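Cif (Cell cycle inhibiting factor) (Escherichia coli, PDB 3EFY) deamidates a glutamine side chain of host NEDD8, which abolishes cullin-RING ubiquitin ligase activity and inhibits the host cell cycle. Local coordinates at residues 37-42 with 118-123; 57-62 with 66-71. All blocks are in the same frame, centred on the assembly; numbering follows the deposited sequence.

How the contacts relate
This chain is the C-terminal part of Cif and holds its probable active-site residues. From the N terminus, it first passes through helix 10-22, which carries the probably catalytic Cys-10, and then reaches helix 39-47. Contact 1 joins the start of that helix to helix 113-124, closing a long loop of 75 residues. Contact 2 is nested inside this loop. It is the tight hairpin of strands 54-61 and 66-72, with three residues between its segments. The two contacts touch. Tyr-119 reaches Asp-61, and Leu-42 CD1 packs on Leu-57 CD1 at 3.7 Å. Together they tie two helices to the central antiparallel sheet.

Contact 1. Residues 37-42 with 118-123; sequences LSLEQL and NYFSCM
Within 118-123, Phe-120 alone makes the apolar side-chain contacts with Leu-39 and Leu-42 of the other segment. The interface is small, with 134 Å² buried in all. Leu-39 CD1 meets Phe-120 CB at 3.8 Å, so this leucine touches the root of the phenylalanine more than its ring. Its other methyl, CD2, lies 4.0 Å from the backbone O of Phe-120. Leu-39 thus reaches across with both branches. Its CG stands anti to the backbone N (chi1 -176°), which carries the two methyls out toward helix 113-124. Leu-42 sits one turn further on. Its CD2 comes to 4.1 Å from Phe-120 CE2. Leu-39 slants across the Phe-120 side chain, while Leu-42 meets it at about a right angle.

Helix 39-47 starts at this contact. Ser-38 is its N-cap and forms a capping box with Gln-41. Gln-41 N donates to Ser-38 OG at 3.1 Å, with an N-H...O angle of 165°. In return Ser-38 N donates to Gln-41 OE1 at 3.2 Å. The N-H comes in 22° out of the plane of the Gln-41 carbonyl.

Strand 159-166 borders the contact. Phe-161 and Phe-159 each make an edge-to-face pair with the Phe-120 ring, and Phe-161 also touches both leucines. Tyr-68 of the hairpin touches Phe-120 as well. The two segments are therefore joined by apolar packing of one phenylalanine against two leucines, and the capping box bonds Ser-38 to Gln-41 at the start of helix 39-47.

Contact 2. Residues 57-62 with 66-71; sequences LRVNDG and HAYIVD
Tyr-68 lies against Val-59, its partner in a hydrogen-bonded antiparallel pair, and reaches Asp-61 with its hydroxyl. Its CB leaves the strand on the face shared with Leu-57, Val-59, Asp-61, His-66 and Val-70. CG then sits between the backbone N and the carbonyl carbon (chi1 46°), which lays the ring over the neighbouring strand. Tyr-68 CD1 and CE1 pass over Val-59, with Tyr-68 CE1 3.6 Å from Val-59 CB. That CB makes a CH-pi contact, 3.9 Å from the Tyr-68 ring centroid and toward the rim. Tyr-68 CE2 lies 3.7 Å from Asp-61 CB. Tyr-68 CZ meets Val-59 CG1 at 3.5 Å. At the tip, Tyr-68 OH donates to Asp-61 OD2 at 2.7 Å. The bond reaches the anti side of the carboxylate, 20° out of its plane, and the carboxylate and ring planes are 57° apart.

The same OD2 probably accepts from Tyr-119 OH, while Asp-61 OD1 takes the N-H of Leu-64. These partners hold the buried carboxylate in place, and would be expected to stabilise its negative charge.

Six backbone hydrogen bonds join the strands, two in each of the pairs Leu-57/Val-70, Val-59/Tyr-68 and Asp-61/His-66. On the other face Arg-58 CG packs on Ile-69 CD1 at 3.8 Å, while Arg-58 NE bonds to Asn-15. His-66 NE2 hydrogen-bonds to Gln-86 OE1, and its side chain touches Cys-10. This beta hairpin presents the histidine of a probable Cys-His-Gln site in a Peptidase_CA clan member; papain has asparagine third.

Contact 1. Residues 37-42 with 118-123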
ATOM      1  N   LEU A  37      18.280 -13.058   3.346  1.00 18.68           N
ATOM      2  CA  LEU A  37      18.952 -14.297   3.046  1.00 19.24           C
ATOM      3  C   LEU A  37      20.108 -14.044   2.063  1.00 19.84           C
ATOM      4  O   LEU A  37      19.998 -13.217   1.130  1.00 19.34           O
ATOM      5  CB  LEU A  37      18.006 -15.292   2.334  1.00 19.26           C
ATOM      6  CG  LEU A  37      16.812 -15.861   3.118  1.00 21.15           C
ATOM      7  CD1 LEU A  37      15.753 -14.872   3.385  1.00 23.80           C
ATOM      8  CD2 LEU A  37      16.261 -17.042   2.304  1.00 22.08           C
ATOM      9  N   SER A  38      21.167 -14.791   2.259  1.00 20.50           N
ATOM     10  CA  SER A  38      22.243 -14.920   1.283  1.00 20.54           C
ATOM     11  C   SER A  38      21.803 -15.849   0.180  1.00 19.63           C
ATOM     12  O   SER A  38      20.837 -16.580   0.303  1.00 18.94           O
ATOM     13  CB  SER A  38      23.523 -15.471   1.921  1.00 22.37           C
ATOM     14  OG  SER A  38      23.275 -16.781   2.414  1.00 22.62           O
ATOM     15  N   LEU A  39      22.552 -15.872  -0.902  1.00 20.53           N
ATOM     16  CA  LEU A  39      22.266 -16.846  -1.950  1.00 20.57           C
ATOM     17  C   LEU A  39      22.351 -18.282  -1.453  1.00 21.15           C
ATOM     18  O   LEU A  39      21.491 -19.092  -1.767  1.00 21.92           O
ATOM     19  CB  LEU A  39      23.257 -16.681  -3.105  1.00 20.67           C
ATOM     20  CG  LEU A  39      23.001 -17.577  -4.301  1.00 22.14           C
ATOM     21  CD1 LEU A  39      21.556 -17.550  -4.899  1.00 23.32           C
ATOM     22  CD2 LEU A  39      24.060 -17.220  -5.378  1.00 25.54           C
ATOM     23  N   GLU A  40      23.349 -18.597  -0.649  1.00 22.52           N
ATOM     24  CA  GLU A  40      23.473 -19.966  -0.145  1.00 24.80           C
ATOM     25  C   GLU A  40      22.260 -20.340   0.679  1.00 23.57           C
ATOM     26  O   GLU A  40      21.718 -21.440   0.538  1.00 23.48           O
ATOM     27  CB  GLU A  40      24.761 -20.116   0.652  1.00 26.65           C
ATOM     28  CG  GLU A  40      24.888 -21.287   1.595  1.00 35.51           C
ATOM     29  CD  GLU A  40      26.049 -21.037   2.579  1.00 44.53           C
ATOM     30  OE1 GLU A  40      25.801 -20.656   3.755  1.00 46.37           O
ATOM     31  OE2 GLU A  40      27.202 -21.155   2.132  1.00 48.93           O
ATOM     32  N   GLN A  41      21.820 -19.427   1.531  1.00 22.14           N
ATOM     33  CA  GLN A  41      20.621 -19.627   2.300  1.00 22.02           C
ATOM     34  C   GLN A  41      19.369 -19.840   1.429  1.00 21.48           C
ATOM     35  O   GLN A  41      18.531 -20.713   1.663  1.00 22.28           O
ATOM     36  CB  GLN A  41      20.437 -18.402   3.188  1.00 23.28           C
ATOM     37  CG  GLN A  41      19.812 -18.616   4.432  1.00 27.81           C
ATOM     38  CD  GLN A  41      19.938 -17.376   5.359  1.00 25.00           C
ATOM     39  OE1 GLN A  41      20.572 -16.347   5.029  1.00 25.84           O
ATOM     40  NE2 GLN A  41      19.336 -17.497   6.522  1.00 25.94           N
ATOM     41  N   LEU A  42      19.198 -18.996   0.412  1.00 20.07           N
ATOM     42  CA  LEU A  42      18.089 -19.109  -0.480  1.00 20.48           C
ATOM     43  C   LEU A  42      18.123 -20.484  -1.206  1.00 20.70           C
ATOM     44  O   LEU A  42      17.105 -21.147  -1.314  1.00 20.85           O
ATOM     45  CB  LEU A  42      18.137 -17.983  -1.554  1.00 21.08           C
ATOM     46  CG  LEU A  42      17.053 -18.161  -2.631  1.00 20.41           C
ATOM     47  CD1 LEU A  42      15.637 -17.997  -2.049  1.00 21.50           C
ATOM     48  CD2 LEU A  42      17.264 -17.201  -3.791  1.00 24.55           C
ATOM     49  N   ASN A 118      19.465 -20.429 -11.980  1.00 24.43           N
ATOM     50  CA  ASN A 118      20.694 -20.632 -12.717  1.00 24.49           C
ATOM     51  C   ASN A 118      21.356 -19.285 -12.963  1.00 23.04           C
ATOM     52  O   ASN A 118      22.571 -19.151 -12.803  1.00 23.46           O
ATOM     53  CB  ASN A 118      20.424 -21.308 -14.048  1.00 25.72           C
ATOM     54  CG  ASN A 118      21.708 -21.477 -14.890  1.00 31.12           C
ATOM     55  OD1 ASN A 118      21.920 -20.775 -15.889  1.00 35.58           O
ATOM     56  ND2 ASN A 118      22.586 -22.389 -14.460  1.00 36.19           N
ATOM     57  N   TYR A 119      20.554 -18.279 -13.304  1.00 21.88           N
ATOM     58  CA  TYR A 119      21.086 -16.911 -13.466  1.00 22.47           C
ATOM     59  C   TYR A 119      21.786 -16.421 -12.184  1.00 21.98           C
ATOM     60  O   TYR A 119      22.913 -15.902 -12.219  1.00 22.75           O
ATOM     61  CB  TYR A 119      19.975 -15.902 -13.970  1.00 21.35           C
ATOM     62  CG  TYR A 119      20.346 -14.489 -13.696  1.00 21.27           C
ATOM     63  CD1 TYR A 119      21.302 -13.840 -14.470  1.00 21.92           C
ATOM     64  CD2 TYR A 119      19.868 -13.833 -12.552  1.00 21.77           C
ATOM     65  CE1 TYR A 119      21.733 -12.584 -14.158  1.00 21.78           C
ATOM     66  CE2 TYR A 119      20.274 -12.558 -12.243  1.00 20.21           C
ATOM     67  CZ  TYR A 119      21.207 -11.933 -13.048  1.00 23.12           C
ATOM     68  OH  TYR A 119      21.674 -10.698 -12.745  1.00 23.37           O
ATOM     69  N   PHE A 120      21.141 -16.574 -11.014  1.00 21.73           N
ATOM     70  CA  PHE A 120      21.762 -16.141  -9.763  1.00 21.57           C
ATOM     71  C   PHE A 120      23.123 -16.819  -9.589  1.00 22.97           C
ATOM     72  O   PHE A 120      24.133 -16.190  -9.217  1.00 23.28           O
ATOM     73  CB  PHE A 120      20.907 -16.513  -8.526  1.00 21.96           C
ATOM     74  CG  PHE A 120      19.537 -15.884  -8.463  1.00 21.75           C
ATOM     75  CD1 PHE A 120      19.253 -14.663  -8.990  1.00 21.05           C
ATOM     76  CD2 PHE A 120      18.527 -16.548  -7.786  1.00 21.29           C
ATOM     77  CE1 PHE A 120      18.000 -14.156  -8.913  1.00 20.12           C
ATOM     78  CE2 PHE A 120      17.305 -16.036  -7.675  1.00 21.13           C
ATOM     79  CZ  PHE A 120      17.008 -14.845  -8.233  1.00 19.92           C
ATOM     80  N   SER A 121      23.140 -18.117  -9.866  1.00 23.21           N
ATOM     81  CA  SER A 121      24.358 -18.895  -9.702  1.00 25.85           C
ATOM     82  C   SER A 121      25.476 -18.398 -10.634  1.00 26.73           C
ATOM     83  O   SER A 121      26.589 -18.165 -10.196  1.00 28.62           O
ATOM     84  CB  SER A 121      24.086 -20.379  -9.931  1.00 27.45           C
ATOM     85  OG  SER A 121      25.282 -21.084  -9.643  1.00 30.44           O
ATOM     86  N   CYS A 122      25.153 -18.205 -11.898  1.00 27.12           N
ATOM     87  CA  CYS A 122      26.130 -17.680 -12.871  1.00 28.35           C
ATOM     88  C   CYS A 122      26.640 -16.289 -12.495  1.00 28.38           C
ATOM     89  O   CYS A 122      27.842 -16.062 -12.455  1.00 29.05           O
ATOM     90  CB  CYS A 122      25.527 -17.633 -14.269  1.00 28.08           C
ATOM     91  SG  CYS A 122      25.206 -19.242 -14.979  1.00 34.71           S
ATOM     92  N   MET A 123      25.739 -15.351 -12.193  1.00 27.22           N
ATOM     93  CA  MET A 123      26.144 -13.997 -11.849  1.00 28.67           C
ATOM     94  C   MET A 123      26.980 -13.957 -10.571  1.00 29.47           C
ATOM     95  O   MET A 123      27.934 -13.184 -10.460  1.00 29.89           O
ATOM     96  CB  MET A 123      24.909 -13.088 -11.750  1.00 27.59           C
ATOM     97  CG  MET A 123      25.139 -11.653 -11.444  1.00 31.08           C
ATOM     98  SD  MET A 123      25.982 -10.820 -12.843  1.00 38.48           S
ATOM     99  CE  MET A 123      25.299 -11.760 -14.161  1.00 31.58           C
TER

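Contact 2. Residues 57-62 with 66-71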
ATOM      1  N   LEU A  57       9.657 -13.600  -3.487  1.00 17.66           N
ATOM      2  CA  LEU A  57      11.061 -13.399  -3.297  1.00 17.24           C
ATOM      3  C   LEU A  57      11.459 -12.024  -3.797  1.00 18.33           C
ATOM      4  O   LEU A  57      11.309 -11.717  -5.016  1.00 18.41           O
ATOM      5  CB  LEU A  57      11.846 -14.465  -4.044  1.00 17.09           C
ATOM      6  CG  LEU A  57      13.347 -14.435  -4.024  1.00 18.63           C
ATOM      7  CD1 LEU A  57      13.901 -14.835  -2.626  1.00 19.19           C
ATOM      8  CD2 LEU A  57      13.901 -15.422  -5.083  1.00 21.25           C
ATOM      9  N   ARG A  58      11.962 -11.187  -2.867  1.00 17.19           N
ATOM     10  CA  ARG A  58      12.516  -9.884  -3.272  1.00 16.22           C
ATOM     11  C   ARG A  58      14.005 -10.027  -3.504  1.00 16.35           C
ATOM     12  O   ARG A  58      14.723 -10.531  -2.641  1.00 17.80           O
ATOM     13  CB  ARG A  58      12.270  -8.806  -2.210  1.00 16.33           C
ATOM     14  CG  ARG A  58      12.648  -7.423  -2.734  1.00 16.60           C
ATOM     15  CD  ARG A  58      12.770  -6.464  -1.581  1.00 17.32           C
ATOM     16  NE  ARG A  58      12.976  -5.076  -2.009  1.00 18.84           N
ATOM     17  CZ  ARG A  58      14.097  -4.585  -2.539  1.00 19.05           C
ATOM     18  NH1 ARG A  58      15.145  -5.357  -2.761  1.00 19.09           N
ATOM     19  NH2 ARG A  58      14.157  -3.296  -2.873  1.00 19.57           N
ATOM     20  N   VAL A  59      14.471  -9.665  -4.701  1.00 16.30           N
ATOM     21  CA  VAL A  59      15.847  -9.766  -5.079  1.00 16.57           C
ATOM     22  C   VAL A  59      16.533  -8.410  -5.177  1.00 17.65           C
ATOM     23  O   VAL A  59      16.094  -7.549  -5.924  1.00 18.46           O
ATOM     24  CB  VAL A  59      16.014 -10.420  -6.485  1.00 17.07           C
ATOM     25  CG1 VAL A  59      17.495 -10.667  -6.778  1.00 16.30           C
ATOM     26  CG2 VAL A  59      15.163 -11.743  -6.553  1.00 17.05           C
ATOM     27  N   ASN A  60      17.620  -8.272  -4.441  1.00 18.99           N
ATOM     28  CA  ASN A  60      18.514  -7.090  -4.527  1.00 19.52           C
ATOM     29  C   ASN A  60      19.760  -7.613  -5.227  1.00 20.26           C
ATOM     30  O   ASN A  60      20.567  -8.352  -4.650  1.00 20.28           O
ATOM     31  CB  ASN A  60      18.790  -6.577  -3.100  1.00 19.82           C
ATOM     32  CG  ASN A  60      18.807  -5.088  -2.975  1.00 25.82           C
ATOM     33  OD1 ASN A  60      19.723  -4.576  -2.275  1.00 38.51           O
ATOM     34  ND2 ASN A  60      17.825  -4.349  -3.526  1.00 21.65           N
ATOM     35  N   ASP A  61      19.836  -7.350  -6.535  1.00 20.04           N
ATOM     36  CA  ASP A  61      20.867  -7.875  -7.395  1.00 20.79           C
ATOM     37  C   ASP A  61      21.950  -6.815  -7.593  1.00 22.57           C
ATOM     38  O   ASP A  61      21.831  -5.953  -8.433  1.00 22.40           O
ATOM     39  CB  ASP A  61      20.189  -8.296  -8.713  1.00 19.91           C
ATOM     40  CG  ASP A  61      21.078  -9.010  -9.696  1.00 22.68           C
ATOM     41  OD1 ASP A  61      22.313  -8.873  -9.656  1.00 21.63           O
ATOM     42  OD2 ASP A  61      20.472  -9.716 -10.573  1.00 21.77           O
ATOM     43  N   GLY A  62      23.029  -6.972  -6.811  1.00 24.80           N
ATOM     44  CA  GLY A  62      24.097  -5.978  -6.751  1.00 26.09           C
ATOM     45  C   GLY A  62      24.883  -5.950  -8.052  1.00 26.67           C
ATOM     46  O   GLY A  62      25.277  -4.865  -8.534  1.00 28.63           O
ATOM     47  N   HIS A  66      20.160  -3.944  -9.800  1.00 22.18           N
ATOM     48  CA  HIS A  66      18.771  -3.971 -10.117  1.00 20.91           C
ATOM     49  C   HIS A  66      18.017  -4.726  -8.986  1.00 18.90           C
ATOM     50  O   HIS A  66      18.628  -5.514  -8.303  1.00 23.60           O
ATOM     51  CB  HIS A  66      18.636  -4.734 -11.433  1.00 21.60           C
ATOM     52  CG  HIS A  66      17.263  -4.706 -11.990  1.00 22.35           C
ATOM     53  ND1 HIS A  66      16.449  -3.604 -11.857  1.00 24.04           N
ATOM     54  CD2 HIS A  66      16.554  -5.627 -12.701  1.00 23.47           C
ATOM     55  CE1 HIS A  66      15.277  -3.888 -12.395  1.00 21.32           C
ATOM     56  NE2 HIS A  66      15.331  -5.081 -12.962  1.00 19.65           N
ATOM     57  N   ALA A  67      16.799  -4.328  -8.717  1.00 19.34           N
ATOM     58  CA  ALA A  67      15.922  -5.063  -7.780  1.00 18.30           C
ATOM     59  C   ALA A  67      14.644  -5.496  -8.477  1.00 18.63           C
ATOM     60  O   ALA A  67      14.137  -4.818  -9.369  1.00 17.93           O
ATOM     61  CB  ALA A  67      15.580  -4.185  -6.561  1.00 20.02           C
ATOM     62  N   TYR A  68      14.063  -6.621  -8.036  1.00 16.74           N
ATOM     63  CA  TYR A  68      12.912  -7.186  -8.732  1.00 16.40           C
ATOM     64  C   TYR A  68      12.277  -8.284  -7.870  1.00 16.94           C
ATOM     65  O   TYR A  68      12.867  -8.679  -6.877  1.00 17.54           O
ATOM     66  CB  TYR A  68      13.313  -7.728 -10.125  1.00 16.57           C
ATOM     67  CG  TYR A  68      14.539  -8.544 -10.174  1.00 15.07           C
ATOM     68  CD1 TYR A  68      14.498  -9.935 -10.017  1.00 17.23           C
ATOM     69  CD2 TYR A  68      15.830  -7.985 -10.312  1.00 17.75           C
ATOM     70  CE1 TYR A  68      15.663 -10.704 -10.077  1.00 17.52           C
ATOM     71  CE2 TYR A  68      16.938  -8.735 -10.314  1.00 17.45           C
ATOM     72  CZ  TYR A  68      16.897 -10.107 -10.184  1.00 16.17           C
ATOM     73  OH  TYR A  68      18.071 -10.834 -10.235  1.00 19.00           O
ATOM     74  N   ILE A  69      11.108  -8.755  -8.284  1.00 16.19           N
ATOM     75  CA  ILE A  69      10.297  -9.729  -7.492  1.00 16.59           C
ATOM     76  C   ILE A  69      10.172 -11.020  -8.290  1.00 17.33           C
ATOM     77  O   ILE A  69       9.883 -10.968  -9.487  1.00 17.19           O
ATOM     78  CB  ILE A  69       8.930  -9.193  -7.224  1.00 16.50           C
ATOM     79  CG1 ILE A  69       8.927  -7.841  -6.466  1.00 19.42           C
ATOM     80  CG2 ILE A  69       8.118 -10.238  -6.424  1.00 17.86           C
ATOM     81  CD1 ILE A  69       9.708  -7.875  -5.168  1.00 20.50           C
ATOM     82  N   VAL A  70      10.331 -12.172  -7.626  1.00 16.54           N
ATOM     83  CA  VAL A  70      10.030 -13.485  -8.208  1.00 16.95           C
ATOM     84  C   VAL A  70       8.887 -14.068  -7.384  1.00 17.26           C
ATOM     85  O   VAL A  70       8.977 -14.163  -6.146  1.00 18.45           O
ATOM     86  CB  VAL A  70      11.210 -14.370  -8.189  1.00 17.11           C
ATOM     87  CG1 VAL A  70      10.840 -15.772  -8.784  1.00 20.05           C
ATOM     88  CG2 VAL A  70      12.363 -13.764  -8.992  1.00 18.96           C
ATOM     89  N   ASP A  71       7.788 -14.341  -8.084  1.00 17.74           N
ATOM     90  CA  ASP A  71       6.536 -14.856  -7.493  1.00 18.08           C
ATOM     91  C   ASP A  71       6.581 -16.370  -7.799  1.00 19.10           C
ATOM     92  O   ASP A  71       6.654 -16.765  -8.991  1.00 19.24           O
ATOM     93  CB  ASP A  71       5.364 -14.120  -8.129  1.00 19.57           C
ATOM     94  CG  ASP A  71       3.981 -14.641  -7.714  1.00 17.74           C
ATOM     95  OD1 ASP A  71       3.908 -15.617  -6.935  1.00 19.38           O
ATOM     96  OD2 ASP A  71       2.964 -14.047  -8.162  1.00 20.99           O
TER